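Local coordinates for VP4 protein (Tellina virus 1, PDB 3P06) that is the serine protease of a birnavirus and probably cleaves the viral polyprotein into its final products, cutting itself free in the process, at residues E36-T44 with V91-A99. Numbering follows the deposited sequence.
Sequences EHIKNPKNT and VPDNQPQLA
Gln95, Asn40 and Asn43 join two loops of this birnavirus protease by side-chain amide to backbone hydrogen bonds. One loop, with a type I beta turn from Asn40 to Asn43, precedes strand 45-48. The other links strands 88-92 and 98-99.

Gln95 reaches across with its chain extended beyond CG. Gln95 NE2 donates to His37 O (2.9 Å) in its amide plane and also to Pro92 O within its own loop. Gln95 OE1 accepts from Lys39 N at 2.8 Å. That bond is nearly straight, yet the donor stands above the carbonyl plane. Water 2 donates to the same OE1 and accepts from Asn43 ND2, bridging the two amides.

With CG anti to the backbone N (chi1 -177°), Asn40 sends its amide across the gap, where Asn40 ND2 donates to Gln95 O at 2.9 Å. Its OD1 accepts from Lys42 N, making an Asx turn; the two bonds together fix the rotation of the amide. Lys42 CD rests against Gln97 OE1 (3.3 Å), while the NE2 of Gln97 hydrogen-bonds to Ser59 OG outside the two loops.

Buried Asn43 uses both ends of its amide near Leu98. The side chain of Leu98 lies about 7 Å from that of Ser102, the predicted nucleophile. Asn43 ND2 donates to Pro96 O at 2.9 Å, while Asn43 OD1 accepts from Leu98 N at 2.8 Å.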
# COMPACT_ATOMS: atom_id res chain seq x y z
N GLU A 36 9.27 -12.97 5.65
CA GLU A 36 10.57 -13.48 5.26
C GLU A 36 11.12 -12.71 4.03
O GLU A 36 12.28 -12.83 3.70
CB GLU A 36 10.48 -14.99 5.00
CG GLU A 36 9.73 -15.34 3.67
CD GLU A 36 8.13 -15.42 3.80
OE1 GLU A 36 7.53 -15.10 4.92
OE2 GLU A 36 7.49 -15.83 2.76
N HIS A 37 10.30 -11.92 3.35
CA HIS A 37 10.77 -11.12 2.23
C HIS A 37 11.13 -9.67 2.60
O HIS A 37 11.61 -8.88 1.77
CB HIS A 37 9.75 -11.18 1.10
CG HIS A 37 9.54 -12.57 0.61
ND1 HIS A 37 10.52 -13.28 -0.06
CD2 HIS A 37 8.51 -13.45 0.80
CE1 HIS A 37 10.08 -14.50 -0.34
NE2 HIS A 37 8.86 -14.62 0.16
N ILE A 38 10.97 -9.34 3.88
CA ILE A 38 11.37 -8.00 4.36
C ILE A 38 12.90 -7.95 4.41
O ILE A 38 13.53 -8.75 5.08
CB ILE A 38 10.76 -7.67 5.73
CG1 ILE A 38 9.24 -7.70 5.62
CG2 ILE A 38 11.38 -6.33 6.29
CD1 ILE A 38 8.53 -7.84 7.01
N LYS A 39 13.52 -7.06 3.65
CA LYS A 39 15.01 -6.99 3.70
C LYS A 39 15.55 -5.65 4.23
O LYS A 39 16.74 -5.37 4.13
CB LYS A 39 15.62 -7.36 2.35
CG LYS A 39 15.35 -8.85 1.94
CD LYS A 39 16.39 -9.40 0.96
CE LYS A 39 15.92 -10.70 0.38
NZ LYS A 39 15.95 -11.70 1.47
N ASN A 40 14.70 -4.82 4.84
CA ASN A 40 15.19 -3.62 5.51
C ASN A 40 15.03 -3.90 7.03
O ASN A 40 13.91 -4.12 7.49
CB ASN A 40 14.46 -2.35 5.05
CG ASN A 40 15.05 -1.07 5.71
OD1 ASN A 40 15.53 -1.10 6.84
ND2 ASN A 40 15.07 0.01 4.98
N PRO A 41 16.16 -3.97 7.77
CA PRO A 41 16.10 -4.28 9.19
C PRO A 41 15.39 -3.15 10.04
O PRO A 41 15.13 -3.34 11.23
CB PRO A 41 17.59 -4.42 9.61
CG PRO A 41 18.36 -3.56 8.62
CD PRO A 41 17.54 -3.67 7.30
N LYS A 42 15.07 -2.01 9.45
CA LYS A 42 14.23 -1.05 10.18
C LYS A 42 12.74 -1.43 10.08
O LYS A 42 11.95 -0.95 10.85
CB LYS A 42 14.45 0.38 9.60
CG LYS A 42 15.79 1.00 10.12
CD LYS A 42 16.25 2.20 9.32
CE LYS A 42 17.74 2.44 9.59
NZ LYS A 42 18.09 1.84 10.93
N ASN A 43 12.33 -2.18 9.06
CA ASN A 43 10.88 -2.48 8.87
C ASN A 43 10.50 -3.76 9.58
O ASN A 43 9.83 -4.62 9.02
CB ASN A 43 10.52 -2.63 7.35
CG ASN A 43 10.58 -1.32 6.60
OD1 ASN A 43 10.50 -0.23 7.21
ND2 ASN A 43 10.79 -1.41 5.31
N THR A 44 10.95 -3.88 10.80
CA THR A 44 10.88 -5.14 11.54
C THR A 44 9.93 -4.93 12.76
O THR A 44 10.12 -5.56 13.80
CB THR A 44 12.30 -5.49 12.00
OG1 THR A 44 12.87 -4.28 12.50
CG2 THR A 44 13.21 -6.00 10.77
N VAL A 91 9.38 -7.85 -5.73
CA VAL A 91 9.79 -7.20 -4.49
C VAL A 91 11.32 -7.03 -4.63
O VAL A 91 12.06 -8.00 -4.79
CB VAL A 91 9.42 -8.08 -3.26
CG1 VAL A 91 9.90 -7.46 -1.90
CG2 VAL A 91 7.87 -8.30 -3.19
N PRO A 92 11.79 -5.79 -4.55
CA PRO A 92 13.24 -5.56 -4.74
C PRO A 92 13.96 -5.95 -3.44
O PRO A 92 13.34 -5.94 -2.35
CB PRO A 92 13.34 -4.05 -4.99
CG PRO A 92 12.08 -3.49 -4.12
CD PRO A 92 10.99 -4.55 -4.35
N ASP A 93 15.23 -6.31 -3.56
CA ASP A 93 16.04 -6.65 -2.39
C ASP A 93 16.44 -5.33 -1.68
O ASP A 93 16.62 -5.32 -0.49
CB ASP A 93 17.28 -7.37 -2.84
CG ASP A 93 17.06 -8.86 -3.03
OD1 ASP A 93 15.94 -9.39 -2.75
OD2 ASP A 93 18.04 -9.50 -3.48
N ASN A 94 16.55 -4.24 -2.43
CA ASN A 94 16.82 -2.95 -1.85
C ASN A 94 15.54 -2.27 -1.46
O ASN A 94 14.78 -1.81 -2.30
CB ASN A 94 17.74 -2.10 -2.74
CG ASN A 94 19.23 -2.48 -2.53
OD1 ASN A 94 20.02 -1.68 -2.04
ND2 ASN A 94 19.59 -3.74 -2.84
N GLN A 95 15.31 -2.22 -0.14
CA GLN A 95 14.00 -1.83 0.36
C GLN A 95 14.09 -0.58 1.27
O GLN A 95 14.91 -0.51 2.16
CB GLN A 95 13.43 -2.97 1.15
CG GLN A 95 13.22 -4.18 0.29
CD GLN A 95 12.52 -5.33 1.01
OE1 GLN A 95 12.09 -5.20 2.18
NE2 GLN A 95 12.44 -6.49 0.34
N PRO A 96 13.27 0.41 1.00
CA PRO A 96 13.27 1.60 1.88
C PRO A 96 12.45 1.37 3.17
O PRO A 96 11.52 0.54 3.26
CB PRO A 96 12.61 2.66 1.03
CG PRO A 96 11.59 1.87 0.21
CD PRO A 96 12.29 0.53 -0.12
N GLN A 97 12.78 2.14 4.18
CA GLN A 97 12.03 2.13 5.45
C GLN A 97 10.65 2.67 5.19
O GLN A 97 10.48 3.67 4.43
CB GLN A 97 12.79 2.94 6.51
CG GLN A 97 12.03 2.98 7.84
CD GLN A 97 12.73 3.82 8.94
OE1 GLN A 97 13.81 4.33 8.75
NE2 GLN A 97 12.10 3.91 10.08
N LEU A 98 9.63 1.99 5.71
CA LEU A 98 8.28 2.44 5.53
C LEU A 98 7.87 3.34 6.69
O LEU A 98 8.06 2.98 7.84
CB LEU A 98 7.34 1.23 5.55
CG LEU A 98 5.86 1.58 5.42
CD1 LEU A 98 5.50 2.09 3.94
CD2 LEU A 98 5.09 0.34 5.74
N ALA A 99 7.29 4.48 6.38
CA ALA A 99 6.94 5.50 7.39
C ALA A 99 5.52 5.96 7.21
O ALA A 99 5.01 5.94 6.10
CB ALA A 99 7.91 6.72 7.30
O HOH W 1 17.12 -3.13 1.85
O HOH W 2 10.58 -4.02 3.98